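Local coordinates for DUF3845 domain-containing protein (Bacteroides thetaiotaomicron VPI-5482, PDB 3GF6), which is of unknown function but is a bacterial lipoprotein with an all-beta fold built of two antiparallel sheets, at residues E16-L22 with T177-L183; T44-Y48 with L83-Y89; Q99-S105 with F185-F190; L123-D127 with R169-T173. All coordinates share one frame. Where two conformers were deposited one is given. Residues are numbered along the deposited sequence.

How the contacts relate
Segments far apart in sequence join the two antiparallel sheets at contacts 1 and 2 and pair strands within a sheet at contacts 3 (103-104 with 187-198) and 4 (the parting ends of 112-123 and 171-183). Strand 171-183 carries contact 4 at its start and contact 1 at its end, their centres about 31 Å apart on opposite sides of the chain's centre. Contact 3, on the next strand, is about 16 Å from contact 1 and contact 2 about 17 Å from contact 4, centre to centre. Along the chain, contacts 2 and 4 fall between the segments of contact 1, contact 2 closing before 3 and 4 open; contact 4 also falls between those of contact 3, while contacts 1 and 3 alternate.

Contact 1. Residues E16-L22 with T177-L183; sequences ERGGPAL and TYDRSDL. With EDO (1,2-ethanediol), chain G.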
loop_
_atom_site.group_PDB
_atom_site.type_symbol
_atom_site.label_atom_id
_atom_site.label_comp_id
_atom_site.label_asym_id
_atom_site.label_seq_id
_atom_site.Cartn_x
_atom_site.Cartn_y
_atom_site.Cartn_z
ATOM N N GLU A 16 -12.631 3.725 6.105
ATOM C CA GLU A 16 -12.173 2.806 7.161
ATOM C C GLU A 16 -13.326 1.922 7.569
ATOM O O GLU A 16 -14.378 2.439 7.937
ATOM C CB GLU A 16 -11.673 3.566 8.395
ATOM C CG GLU A 16 -10.229 3.988 8.347
ATOM C CD GLU A 16 -9.712 4.514 9.691
ATOM O OE1 GLU A 16 -9.903 3.841 10.748
ATOM O OE2 GLU A 16 -9.132 5.618 9.678
ATOM N N ARG A 17 -13.136 0.616 7.459
ATOM C CA ARG A 17 -14.144 -0.347 7.838
ATOM C C ARG A 17 -13.582 -1.248 8.924
ATOM O O ARG A 17 -12.354 -1.308 9.150
ATOM C CB ARG A 17 -14.558 -1.219 6.661
ATOM C CG ARG A 17 -14.982 -0.432 5.398
ATOM C CD ARG A 17 -15.669 -1.375 4.442
ATOM N NE ARG A 17 -15.499 -0.970 3.050
ATOM C CZ ARG A 17 -16.174 -0.005 2.449
ATOM N NH1 ARG A 17 -17.069 0.717 3.100
ATOM N NH2 ARG A 17 -15.942 0.239 1.184
ATOM N N GLY A 18 -14.494 -1.978 9.556
ATOM C CA GLY A 18 -14.127 -3.024 10.528
ATOM C C GLY A 18 -14.766 -2.740 11.868
ATOM O O GLY A 18 -15.309 -1.657 12.091
ATOM N N GLY A 19 -14.672 -3.703 12.780
ATOM C CA GLY A 19 -15.006 -3.450 14.181
ATOM C C GLY A 19 -13.992 -2.492 14.804
ATOM O O GLY A 19 -12.975 -2.153 14.197
ATOM N N PRO A 20 -14.250 -2.060 16.035
ATOM C CA PRO A 20 -13.373 -1.084 16.674
ATOM C C PRO A 20 -11.988 -1.658 17.033
ATOM O O PRO A 20 -11.784 -2.882 17.006
ATOM C CB PRO A 20 -14.154 -0.697 17.940
ATOM C CG PRO A 20 -15.026 -1.872 18.229
ATOM C CD PRO A 20 -15.346 -2.504 16.910
ATOM N N ALA A 21 -11.058 -0.771 17.372
ATOM C CA ALA A 21 -9.712 -1.159 17.763
ATOM C C ALA A 21 -9.772 -2.293 18.759
ATOM O O ALA A 21 -10.512 -2.205 19.743
ATOM C CB ALA A 21 -8.945 0.039 18.374
ATOM N N LEU A 22 -8.992 -3.346 18.503
ATOM C CA LEU A 22 -8.913 -4.513 19.393
ATOM C C LEU A 22 -8.111 -4.221 20.637
ATOM O O LEU A 22 -6.954 -3.847 20.542
ATOM C CB LEU A 22 -8.250 -5.698 18.695
ATOM C CG LEU A 22 -8.033 -6.971 19.519
ATOM C CD1 LEU A 22 -9.424 -7.636 19.901
ATOM C CD2 LEU A 22 -7.126 -7.936 18.767
ATOM N N THR A 177 -2.497 5.836 10.363
ATOM C CA THR A 177 -2.643 4.638 11.190
ATOM C C THR A 177 -3.998 3.970 10.941
ATOM O O THR A 177 -4.960 4.608 10.492
ATOM C CB THR A 177 -2.527 4.960 12.678
ATOM O OG1 THR A 177 -3.556 5.890 13.055
ATOM C CG2 THR A 177 -1.168 5.497 12.993
ATOM N N TYR A 178 -4.056 2.675 11.223
ATOM C CA TYR A 178 -5.290 1.895 11.127
ATOM C C TYR A 178 -5.294 0.885 12.263
ATOM O O TYR A 178 -4.265 0.266 12.560
ATOM C CB TYR A 178 -5.403 1.247 9.741
ATOM C CG TYR A 178 -6.607 0.335 9.537
ATOM C CD1 TYR A 178 -7.842 0.834 9.096
ATOM C CD2 TYR A 178 -6.538 -1.029 9.806
ATOM C CE1 TYR A 178 -8.922 -0.001 8.882
ATOM C CE2 TYR A 178 -7.652 -1.887 9.609
ATOM C CZ TYR A 178 -8.844 -1.368 9.168
ATOM O OH TYR A 178 -9.921 -2.228 8.981
ATOM N N ASP A 179 -6.433 0.772 12.924
ATOM C CA ASP A 179 -6.589 -0.073 14.097
ATOM C C ASP A 179 -8.036 -0.549 14.221
ATOM O O ASP A 179 -8.881 0.092 14.845
ATOM C CB ASP A 179 -6.123 0.742 15.303
ATOM C CG ASP A 179 -6.026 -0.053 16.593
ATOM O OD1 ASP A 179 -6.313 -1.268 16.665
ATOM O OD2 ASP A 179 -5.660 0.610 17.594
ATOM N N ARG A 180 -8.338 -1.678 13.589
ATOM C CA ARG A 180 -9.714 -2.152 13.540
ATOM C C ARG A 180 -9.716 -3.668 13.625
ATOM O O ARG A 180 -8.651 -4.306 13.596
ATOM C CB ARG A 180 -10.447 -1.646 12.290
ATOM C CG ARG A 180 -10.452 -0.134 12.104
ATOM C CD ARG A 180 -11.424 0.582 13.097
ATOM N NE ARG A 180 -12.797 0.450 12.622
ATOM C CZ ARG A 180 -13.467 1.342 11.882
ATOM N NH1 ARG A 180 -12.974 2.534 11.540
ATOM N NH2 ARG A 180 -14.687 1.042 11.510
ATOM N N SER A 181 -10.910 -4.225 13.797
ATOM C CA SER A 181 -11.079 -5.613 14.131
ATOM C C SER A 181 -12.198 -6.282 13.314
ATOM O O SER A 181 -12.781 -5.656 12.448
ATOM C CB SER A 181 -11.406 -5.689 15.635
ATOM O OG SER A 181 -12.672 -5.105 15.905
ATOM N N ASP A 182 -12.484 -7.540 13.646
ATOM C CA ASP A 182 -13.585 -8.319 13.076
ATOM C C ASP A 182 -13.486 -8.440 11.546
ATOM O O ASP A 182 -14.511 -8.408 10.842
ATOM C CB ASP A 182 -14.958 -7.713 13.428
ATOM C CG ASP A 182 -15.180 -7.561 14.919
ATOM O OD1 ASP A 182 -14.612 -8.372 15.729
ATOM O OD2 ASP A 182 -15.965 -6.635 15.274
ATOM N N LEU A 183 -12.264 -8.585 11.038
ATOM C CA LEU A 183 -12.068 -8.690 9.609
ATOM C C LEU A 183 -11.991 -10.156 9.167
ATOM O O LEU A 183 -11.438 -10.989 9.888
ATOM C CB LEU A 183 -10.807 -7.964 9.209
ATOM C CG LEU A 183 -10.680 -6.502 9.638
ATOM C CD1 LEU A 183 -9.275 -5.988 9.235
ATOM C CD2 LEU A 183 -11.831 -5.662 9.021
HETATM C C1 EDO G . -2.448 1.628 14.872
HETATM O O1 EDO G . -1.272 2.423 14.686
HETATM C C2 EDO G . -3.166 2.172 16.110
HETATM O O2 EDO G . -3.001 1.267 17.201
HETATM O O HOH W 1 -8.265 3.074 12.694
HETATM O O HOH W 2 -14.772 4.293 10.229
HETATM O O HOH W 3 -7.250 -3.527 16.100
#
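The loop 16-22, leaving strand 14-16, meets the end of strand 171-183 through a single antiparallel bridge, G19 with S181 (CA-CA 4.5 Å). It is a hydrogen-bonded pair: G19 N donates to S181 O at 2.7 Å and S181 N to G19 O at 3.0 Å. Both glycines suit the close approach. A CB on G19 would clash with D182 OD2 and S181 OG, and the positive phi of G18 (122°) by itself calls for glycine. Beyond the bridge A21 CA lies 3.3 Å from D179 O, a CA-H...O contact. Strand 14-16 belongs to one sheet of the all-beta fold and strand 171-183 to the other, so the loop stitches the two sheets together at their margin; just past the bridge, D182 and L183 form a G1 bulge opposite Y112. R180 covers the turn of the loop: NH2 donates to G18 O (2.8 Å), NE to G19 O (3.0 Å), and NH1 forms a salt bridge with E16 OE1 (3.4 Å, a weak hydrogen bond), E16 having a second partner in K157. Y178 OH donates to R17 O at 2.6 Å, and S181 OG to P20 O at 2.6 Å. Water 1 links E16 OE1 to D179 N, and water 2 joins E16 O to R180 NH1. D179 OD1 forms a salt bridge with K115, while its OD2 accepts from O2 of the ethanediol at 2.8 Å.

Contact 2. Residues T44-Y48 with L83-Y89; sequences TIAQY and LTMSLGY
A Met-aromatic contact between facing sheets centres on Y48, just past strand 40-46, and M85, ending strand 82-85. Segments 44-46 and 83-85 run nearly parallel, their N-to-C directions 19° apart and their axes 8.5 Å apart, with T44 facing L83 (CA-CA 7.2 Å) and Y48 facing G88 (6.5 Å). T44 CG2 meets L83 CD2 at 4.2 Å, and water 4 bridges T44 OG1 (2.8 Å) and L83 N (3.1 Å). M85 is a selenomethionine in the mmm rotamer: its SE touches A46 CB at 3.8 Å, and its CE stands over the Y48 ring, 3.5 Å from the centroid and 13° off the normal, a CH-pi contact. SE itself lies 5.3 Å from that centroid. Y48 (chi1 -76°, m; chi2 -69°) turns its opposite face to the backbone of G88 and Y89, with CE2 3.8 Å from Y89 CA. Its OH donates to S86 OG at 2.8 Å and also hydrogen-bonds T58 N of strand 56-62. Past the strand L87 and G88 both face D91 in a classic beta bulge, G88 nearly fully extended (phi/psi -173°/-177°), then Y89 at -59°/-35°. This Met-aromatic contact joins strands 40-46 and 82-85 of the two facing sheets of a beta-sandwich.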
loop_
_atom_site.group_PDB
_atom_site.type_symbol
_atom_site.label_atom_id
_atom_site.label_comp_id
_atom_site.label_asym_id
_atom_site.label_seq_id
_atom_site.Cartn_x
_atom_site.Cartn_y
_atom_site.Cartn_z
ATOM N N THR A 44 14.062 3.739 -7.387
ATOM C CA THR A 44 13.813 2.864 -8.544
ATOM C C THR A 44 13.390 3.742 -9.722
ATOM O O THR A 44 12.583 4.637 -9.545
ATOM C CB THR A 44 12.658 1.853 -8.240
ATOM O OG1 THR A 44 13.052 0.924 -7.208
ATOM C CG2 THR A 44 12.229 1.090 -9.501
ATOM N N ILE A 45 13.926 3.487 -10.908
ATOM C CA ILE A 45 13.478 4.180 -12.114
ATOM C C ILE A 45 12.178 3.534 -12.587
ATOM O O ILE A 45 12.135 2.315 -12.804
ATOM C CB ILE A 45 14.553 4.132 -13.222
ATOM C CG1 ILE A 45 15.683 5.116 -12.899
ATOM C CG2 ILE A 45 13.966 4.482 -14.586
ATOM C CD1 ILE A 45 16.926 4.929 -13.738
ATOM N N ALA A 46 11.119 4.340 -12.685
ATOM C CA ALA A 46 9.860 3.931 -13.264
ATOM C C ALA A 46 9.854 4.238 -14.763
ATOM O O ALA A 46 10.167 5.364 -15.201
ATOM C CB ALA A 46 8.694 4.597 -12.557
ATOM N N GLN A 47 9.554 3.205 -15.541
ATOM C CA GLN A 47 9.358 3.272 -16.954
ATOM C C GLN A 47 8.671 2.006 -17.473
ATOM O O GLN A 47 8.773 0.939 -16.860
ATOM C CB GLN A 47 10.698 3.476 -17.696
ATOM C CG GLN A 47 11.646 2.318 -17.632
ATOM C CD GLN A 47 12.963 2.575 -18.420
ATOM O OE1 GLN A 47 12.974 3.219 -19.466
ATOM N NE2 GLN A 47 14.066 2.078 -17.895
ATOM N N TYR A 48 8.005 2.130 -18.617
ATOM C CA TYR A 48 7.384 0.996 -19.249
ATOM C C TYR A 48 8.349 0.331 -20.224
ATOM O O TYR A 48 8.822 0.975 -21.156
ATOM C CB TYR A 48 6.123 1.444 -20.026
ATOM C CG TYR A 48 4.960 1.721 -19.115
ATOM C CD1 TYR A 48 4.335 0.686 -18.429
ATOM C CD2 TYR A 48 4.524 3.007 -18.905
ATOM C CE1 TYR A 48 3.295 0.972 -17.580
ATOM C CE2 TYR A 48 3.480 3.296 -18.106
ATOM C CZ TYR A 48 2.871 2.285 -17.410
ATOM O OH TYR A 48 1.825 2.553 -16.548
ATOM N N LEU A 83 8.601 -1.472 -6.103
ATOM C CA LEU A 83 7.753 -0.814 -7.093
ATOM C C LEU A 83 7.612 -1.707 -8.325
ATOM O O LEU A 83 8.615 -2.215 -8.873
ATOM C CB LEU A 83 8.441 0.491 -7.495
ATOM C CG LEU A 83 7.835 1.442 -8.527
ATOM C CD1 LEU A 83 8.345 2.855 -8.296
ATOM C CD2 LEU A 83 8.016 0.991 -10.029
ATOM N N THR A 84 6.393 -1.806 -8.813
ATOM C CA THR A 84 6.057 -2.648 -9.947
ATOM C C THR A 84 5.227 -1.827 -10.902
ATOM O O THR A 84 4.220 -1.287 -10.497
ATOM C CB THR A 84 5.207 -3.876 -9.496
ATOM O OG1 THR A 84 5.961 -4.676 -8.585
ATOM C CG2 THR A 84 4.844 -4.756 -10.722
HETATM N N MSE A 85 5.632 -1.768 -12.181
HETATM C CA MSE A 85 4.807 -1.126 -13.197
HETATM C C MSE A 85 3.499 -1.852 -13.512
HETATM O O MSE A 85 3.415 -3.087 -13.442
HETATM C CB MSE A 85 5.574 -1.024 -14.497
HETATM C CG MSE A 85 6.898 -0.251 -14.420
HETATM SE SE MSE A 85 6.766 1.570 -13.778
HETATM C CE MSE A 85 5.549 2.280 -15.141
ATOM N N SER A 86 2.497 -1.060 -13.899
ATOM C CA SER A 86 1.251 -1.607 -14.430
ATOM C C SER A 86 1.517 -2.270 -15.757
ATOM O O SER A 86 2.637 -2.216 -16.306
ATOM C CB SER A 86 0.184 -0.526 -14.595
ATOM O OG SER A 86 0.393 0.247 -15.746
ATOM N N LEU A 87 0.483 -2.918 -16.293
ATOM C CA LEU A 87 0.668 -3.750 -17.497
ATOM C C LEU A 87 1.085 -2.941 -18.732
ATOM O O LEU A 87 1.810 -3.446 -19.611
ATOM C CB LEU A 87 -0.596 -4.519 -17.807
ATOM C CG LEU A 87 -0.841 -5.770 -16.968
ATOM C CD1 LEU A 87 -2.329 -6.201 -17.145
ATOM C CD2 LEU A 87 0.095 -6.871 -17.369
ATOM N N GLY A 88 0.644 -1.696 -18.814
ATOM C CA GLY A 88 1.150 -0.797 -19.855
ATOM C C GLY A 88 0.690 0.635 -19.719
ATOM O O GLY A 88 -0.023 0.985 -18.774
ATOM N N TYR A 89 1.079 1.456 -20.692
ATOM C CA TYR A 89 0.768 2.843 -20.662
ATOM C C TYR A 89 -0.734 3.059 -20.605
ATOM O O TYR A 89 -1.207 3.977 -19.914
ATOM C CB TYR A 89 1.387 3.510 -21.904
ATOM C CG TYR A 89 1.308 5.008 -21.944
ATOM C CD1 TYR A 89 0.145 5.651 -22.343
ATOM C CD2 TYR A 89 2.433 5.798 -21.665
ATOM C CE1 TYR A 89 0.078 7.030 -22.412
ATOM C CE2 TYR A 89 2.375 7.176 -21.738
ATOM C CZ TYR A 89 1.204 7.796 -22.119
ATOM O OH TYR A 89 1.174 9.174 -22.166
HETATM O O HOH W 4 11.619 -1.469 -6.800
#

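Contact 3. Residues Q99-S105 with F185-F190; sequences QVPIYTS and FSQLYF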
loop_
_atom_site.group_PDB
_atom_site.type_symbol
_atom_site.label_atom_id
_atom_site.label_comp_id
_atom_site.label_asym_id
_atom_site.label_seq_id
_atom_site.Cartn_x
_atom_site.Cartn_y
_atom_site.Cartn_z
ATOM N N GLN A 99 0.279 -9.628 -8.029
ATOM C CA GLN A 99 -0.851 -9.347 -7.096
ATOM C C GLN A 99 -0.684 -10.194 -5.835
ATOM O O GLN A 99 -1.260 -11.287 -5.686
ATOM C CB GLN A 99 -2.201 -9.545 -7.785
ATOM C CG GLN A 99 -2.395 -8.649 -9.024
ATOM C CD GLN A 99 -3.804 -8.689 -9.593
ATOM O OE1 GLN A 99 -4.769 -8.970 -8.871
ATOM N NE2 GLN A 99 -3.935 -8.363 -10.897
ATOM N N VAL A 100 0.181 -9.708 -4.966
ATOM C CA VAL A 100 0.748 -10.525 -3.895
ATOM C C VAL A 100 0.283 -10.013 -2.530
ATOM O O VAL A 100 0.514 -8.888 -2.176
ATOM C CB VAL A 100 2.277 -10.526 -3.961
ATOM C CG1 VAL A 100 2.859 -11.313 -2.758
ATOM C CG2 VAL A 100 2.733 -11.128 -5.313
ATOM N N PRO A 101 -0.373 -10.889 -1.755
ATOM C CA PRO A 101 -0.864 -10.503 -0.436
ATOM C C PRO A 101 0.257 -10.385 0.633
ATOM O O PRO A 101 1.246 -11.089 0.567
ATOM C CB PRO A 101 -1.774 -11.657 -0.068
ATOM C CG PRO A 101 -1.284 -12.802 -0.846
ATOM C CD PRO A 101 -0.669 -12.276 -2.100
ATOM N N ILE A 102 0.065 -9.513 1.608
ATOM C CA ILE A 102 0.982 -9.384 2.726
ATOM C C ILE A 102 0.847 -10.600 3.638
ATOM O O ILE A 102 1.814 -11.006 4.285
ATOM C CB ILE A 102 0.750 -8.019 3.464
ATOM C CG1 ILE A 102 1.909 -7.711 4.401
ATOM C CG2 ILE A 102 -0.594 -8.004 4.256
ATOM C CD1 ILE A 102 1.846 -6.291 5.040
ATOM N N TYR A 103 -0.361 -11.174 3.719
ATOM C CA TYR A 103 -0.599 -12.350 4.561
ATOM C C TYR A 103 -1.657 -13.234 3.931
ATOM O O TYR A 103 -2.602 -12.722 3.346
ATOM C CB TYR A 103 -1.058 -11.924 5.955
ATOM C CG TYR A 103 -1.114 -13.042 6.956
ATOM C CD1 TYR A 103 -2.296 -13.712 7.196
ATOM C CD2 TYR A 103 0.005 -13.406 7.698
ATOM C CE1 TYR A 103 -2.373 -14.727 8.109
ATOM C CE2 TYR A 103 -0.086 -14.462 8.652
ATOM C CZ TYR A 103 -1.281 -15.079 8.855
ATOM O OH TYR A 103 -1.414 -16.118 9.759
ATOM N N THR A 104 -1.509 -14.545 4.093
ATOM C CA THR A 104 -2.459 -15.553 3.568
ATOM C C THR A 104 -3.084 -16.338 4.701
ATOM O O THR A 104 -2.377 -16.924 5.516
ATOM C CB THR A 104 -1.749 -16.502 2.561
ATOM O OG1 THR A 104 -1.282 -15.702 1.484
ATOM C CG2 THR A 104 -2.684 -17.595 1.963
ATOM N N SER A 105 -4.416 -16.299 4.796
ATOM C CA SER A 105 -5.145 -17.073 5.759
ATOM C C SER A 105 -5.352 -18.509 5.282
ATOM O O SER A 105 -5.469 -18.792 4.061
ATOM C CB SER A 105 -6.520 -16.453 6.023
ATOM O OG SER A 105 -7.188 -17.142 7.064
ATOM N N PHE A 185 -10.907 -12.558 5.732
ATOM C CA PHE A 185 -10.287 -12.629 4.417
ATOM C C PHE A 185 -9.624 -13.951 4.120
ATOM O O PHE A 185 -9.156 -14.636 5.046
ATOM C CB PHE A 185 -9.248 -11.524 4.230
ATOM C CG PHE A 185 -8.146 -11.525 5.282
ATOM C CD1 PHE A 185 -7.028 -12.369 5.163
ATOM C CD2 PHE A 185 -8.208 -10.648 6.360
ATOM C CE1 PHE A 185 -6.039 -12.351 6.113
ATOM C CE2 PHE A 185 -7.209 -10.639 7.308
ATOM C CZ PHE A 185 -6.120 -11.480 7.180
ATOM N N SER A 186 -9.497 -14.243 2.819
ATOM C CA SER A 186 -8.636 -15.308 2.323
ATOM C C SER A 186 -7.215 -14.820 2.261
ATOM O O SER A 186 -6.299 -15.472 2.731
ATOM C CB SER A 186 -9.106 -15.822 0.948
ATOM O OG SER A 186 -8.115 -16.619 0.323
ATOM N N GLN A 187 -7.049 -13.669 1.632
ATOM C CA GLN A 187 -5.761 -13.041 1.444
ATOM C C GLN A 187 -5.903 -11.557 1.778
ATOM O O GLN A 187 -6.925 -10.968 1.464
ATOM C CB GLN A 187 -5.274 -13.216 -0.006
ATOM C CG GLN A 187 -5.141 -14.666 -0.413
ATOM C CD GLN A 187 -4.776 -14.814 -1.879
ATOM O OE1 GLN A 187 -3.619 -15.089 -2.199
ATOM N NE2 GLN A 187 -5.765 -14.674 -2.771
ATOM N N LEU A 188 -4.883 -10.995 2.431
ATOM C CA LEU A 188 -4.834 -9.586 2.830
ATOM C C LEU A 188 -3.746 -8.853 2.027
ATOM O O LEU A 188 -2.567 -9.282 1.991
ATOM C CB LEU A 188 -4.539 -9.491 4.330
ATOM C CG LEU A 188 -4.660 -8.120 5.004
ATOM C CD1 LEU A 188 -6.112 -7.651 5.012
ATOM C CD2 LEU A 188 -4.078 -8.198 6.456
ATOM N N TYR A 189 -4.142 -7.718 1.453
ATOM C CA TYR A 189 -3.269 -6.894 0.606
ATOM C C TYR A 189 -3.020 -5.545 1.272
ATOM O O TYR A 189 -3.955 -4.960 1.824
ATOM C CB TYR A 189 -3.887 -6.681 -0.777
ATOM C CG TYR A 189 -4.183 -7.993 -1.503
ATOM C CD1 TYR A 189 -5.387 -8.679 -1.309
ATOM C CD2 TYR A 189 -3.243 -8.560 -2.341
ATOM C CE1 TYR A 189 -5.649 -9.885 -1.948
ATOM C CE2 TYR A 189 -3.514 -9.792 -3.011
ATOM C CZ TYR A 189 -4.700 -10.447 -2.787
ATOM O OH TYR A 189 -4.968 -11.642 -3.438
ATOM N N PHE A 190 -1.773 -5.078 1.205
ATOM C CA PHE A 190 -1.385 -3.727 1.719
ATOM C C PHE A 190 -0.422 -3.106 0.740
ATOM O O PHE A 190 0.679 -3.618 0.531
ATOM C CB PHE A 190 -0.846 -3.838 3.141
ATOM C CG PHE A 190 -0.569 -2.532 3.823
ATOM C CD1 PHE A 190 -1.468 -1.451 3.756
ATOM C CD2 PHE A 190 0.577 -2.405 4.619
ATOM C CE1 PHE A 190 -1.183 -0.234 4.426
ATOM C CE2 PHE A 190 0.863 -1.208 5.264
ATOM C CZ PHE A 190 -0.015 -0.126 5.161
HETATM O O HOH W 5 -3.823 -12.222 -5.778
HETATM O O HOH W 6 -0.243 -6.636 -0.621
HETATM O O HOH W 7 -1.540 -16.317 -1.318
HETATM O O HOH W 8 -9.802 -16.885 6.333
#
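I102, L188 and Y189 are among the residues most covered by this antiparallel pairing. I102 sits in a classic beta bulge: I102 and Y103 both face L188, whose O accepts from I102 N at 2.7 Å and, weakly, from Y103 N at 3.4 Å. The extra residue fits because I102 departs from strand geometry (phi/psi -72°/-32°). Regular pairing then resumes: L188 N donates to Y103 O at 3.0 Å, T104 and Q187 form a non-hydrogen-bonded pair (CA-CA 4.7 Å), and S105 N donates to S186 O at 2.9 Å. The side chain of I102 packs on L188 (CG2 to CD2, 4.1 Å) and on F190 (CD1 to CB, 4.1 Å). P101 CB lies 4.2 Å from the centroid of the Y189 ring, a CH-pi contact over one face; Y189 OH is tied through water 5 to Q99 O. Water 6 fills the gap between V100 O and F190 N, where the backbones have separated, and water 7 joins T104 OG1 to Q187 OE1. Y103 CD1 and F185 CE1 meet edge to edge at 4.1 Å. Strand 103-104 thus borders strand 187-198 in its sheet; from this pair I102 and L188 reach F215 and Y103 and F185 reach L217, both on strand 203-219 of the facing sheet, while L188 also touches F154 of strand 153-158.

Contact 4. Residues L123-D127 with R169-T173; sequences LVSGD and RRTCT
R170 makes the largest single contribution to this surface contact, its side chain laid along the loop 123-127. It takes chi1 -71° (m), then chi2 160° and chi3 -165° (both t) and chi4 167°, so the chain is stretched out: CB rests 3.7 Å from V124 CG2, CD 3.6 Å from G126 O, and the guanidinium has D127 CB over one face, 3.2 Å from NH2. The guanidinium also makes a cation-pi contact with F168. V124 has chi1 -42° (m); D127 has chi1 57° (p), and the end of its side chain leads away from 169-173. L123 (chi1 m, chi2 p) and T171 (chi1 p) put their side chains on the same sheet face, L123 CG meeting T171 CG2 at 3.8 Å. They form an antiparallel non-hydrogen-bonded pair, CA atoms 4.5 Å apart. One backbone bond follows, V124 N to R170 O at 2.9 Å, and the same oxygen receives L123 CA in a CA-H...O contact (3.5 Å). Beyond it the chains part: G126 turns at phi/psi 69°/-158°, and R169 (52°/39°) leads into R170 at -86°/-21°. C172 pairs with L122, so this is the frayed end of the antiparallel ladder between strands 112-123 and 171-183, at the margin of a beta-sandwich.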
loop_
_atom_site.group_PDB
_atom_site.type_symbol
_atom_site.label_atom_id
_atom_site.label_comp_id
_atom_site.label_asym_id
_atom_site.label_seq_id
_atom_site.Cartn_x
_atom_site.Cartn_y
_atom_site.Cartn_z
ATOM N N LEU A 123 8.491 10.767 -3.303
ATOM C CA LEU A 123 9.103 11.850 -4.087
ATOM C C LEU A 123 9.388 11.447 -5.525
ATOM O O LEU A 123 10.182 10.511 -5.758
ATOM C CB LEU A 123 10.458 12.294 -3.482
ATOM C CG LEU A 123 10.504 12.616 -1.998
ATOM C CD1 LEU A 123 10.759 11.323 -1.198
ATOM C CD2 LEU A 123 11.591 13.730 -1.676
ATOM N N VAL A 124 8.828 12.205 -6.486
ATOM C CA VAL A 124 9.338 12.184 -7.870
ATOM C C VAL A 124 10.617 12.979 -7.980
ATOM O O VAL A 124 10.874 13.871 -7.153
ATOM C CB VAL A 124 8.344 12.772 -8.924
ATOM C CG1 VAL A 124 6.971 12.319 -8.644
ATOM C CG2 VAL A 124 8.405 14.300 -8.951
ATOM N N SER A 125 11.437 12.667 -8.987
ATOM C CA SER A 125 12.716 13.359 -9.143
ATOM C C SER A 125 12.543 14.473 -10.138
ATOM O O SER A 125 11.811 14.319 -11.120
ATOM C CB SER A 125 13.841 12.412 -9.596
ATOM O OG SER A 125 14.081 11.445 -8.580
ATOM N N GLY A 126 13.226 15.591 -9.883
ATOM C CA GLY A 126 13.245 16.703 -10.837
ATOM C C GLY A 126 11.887 17.394 -10.931
ATOM O O GLY A 126 11.062 17.280 -10.009
ATOM N N ASP A 127 11.656 18.093 -12.044
ATOM C CA ASP A 127 10.482 18.991 -12.192
ATOM C C ASP A 127 9.589 18.739 -13.410
ATOM O O ASP A 127 8.751 19.565 -13.737
ATOM C CB ASP A 127 10.948 20.440 -12.224
ATOM C CG ASP A 127 11.945 20.692 -13.309
ATOM O OD1 ASP A 127 11.823 20.054 -14.381
ATOM O OD2 ASP A 127 12.855 21.518 -13.090
ATOM N N ARG A 169 3.020 19.074 -6.228
ATOM C CA ARG A 169 2.684 17.636 -6.150
ATOM C C ARG A 169 3.812 16.739 -6.677
ATOM O O ARG A 169 3.577 15.693 -7.318
ATOM C CB ARG A 169 1.352 17.352 -6.881
ATOM C CG ARG A 169 0.168 17.961 -6.144
ATOM C CD ARG A 169 -1.111 17.750 -6.930
ATOM N NE ARG A 169 -1.445 16.329 -7.039
ATOM C CZ ARG A 169 -2.406 15.682 -6.373
ATOM N NH1 ARG A 169 -3.180 16.287 -5.467
ATOM N NH2 ARG A 169 -2.615 14.390 -6.645
ATOM N N ARG A 170 5.038 17.137 -6.358
ATOM C CA ARG A 170 6.208 16.269 -6.555
ATOM C C ARG A 170 6.438 15.344 -5.371
ATOM O O ARG A 170 7.153 14.360 -5.508
ATOM C CB ARG A 170 7.469 17.100 -6.790
ATOM C CG ARG A 170 7.501 17.802 -8.167
ATOM C CD ARG A 170 8.478 18.948 -8.170
ATOM N NE ARG A 170 8.261 19.825 -9.321
ATOM C CZ ARG A 170 8.801 21.033 -9.462
ATOM N NH1 ARG A 170 9.584 21.539 -8.511
ATOM N NH2 ARG A 170 8.534 21.759 -10.550
ATOM N N THR A 171 5.894 15.699 -4.205
ATOM C CA THR A 171 6.059 14.911 -2.989
ATOM C C THR A 171 4.754 14.745 -2.244
ATOM O O THR A 171 3.846 15.583 -2.344
ATOM C CB THR A 171 7.105 15.530 -2.008
ATOM O OG1 THR A 171 6.630 16.775 -1.489
ATOM C CG2 THR A 171 8.417 15.765 -2.698
ATOM N N CYS A 172 4.639 13.625 -1.548
ATOM C CA CYS A 172 3.536 13.378 -0.659
ATOM C C CYS A 172 4.113 12.765 0.608
ATOM O O CYS A 172 4.701 11.657 0.555
ATOM C CB CYS A 172 2.507 12.440 -1.298
ATOM S SG CYS A 172 1.041 12.160 -0.256
ATOM N N THR A 173 3.911 13.473 1.732
ATOM C CA THR A 173 4.455 13.106 3.047
ATOM C C THR A 173 3.300 12.634 3.889
ATOM O O THR A 173 2.315 13.370 4.057
ATOM C CB THR A 173 5.148 14.323 3.690
ATOM O OG1 THR A 173 6.115 14.839 2.772
ATOM C CG2 THR A 173 5.807 13.992 5.020
#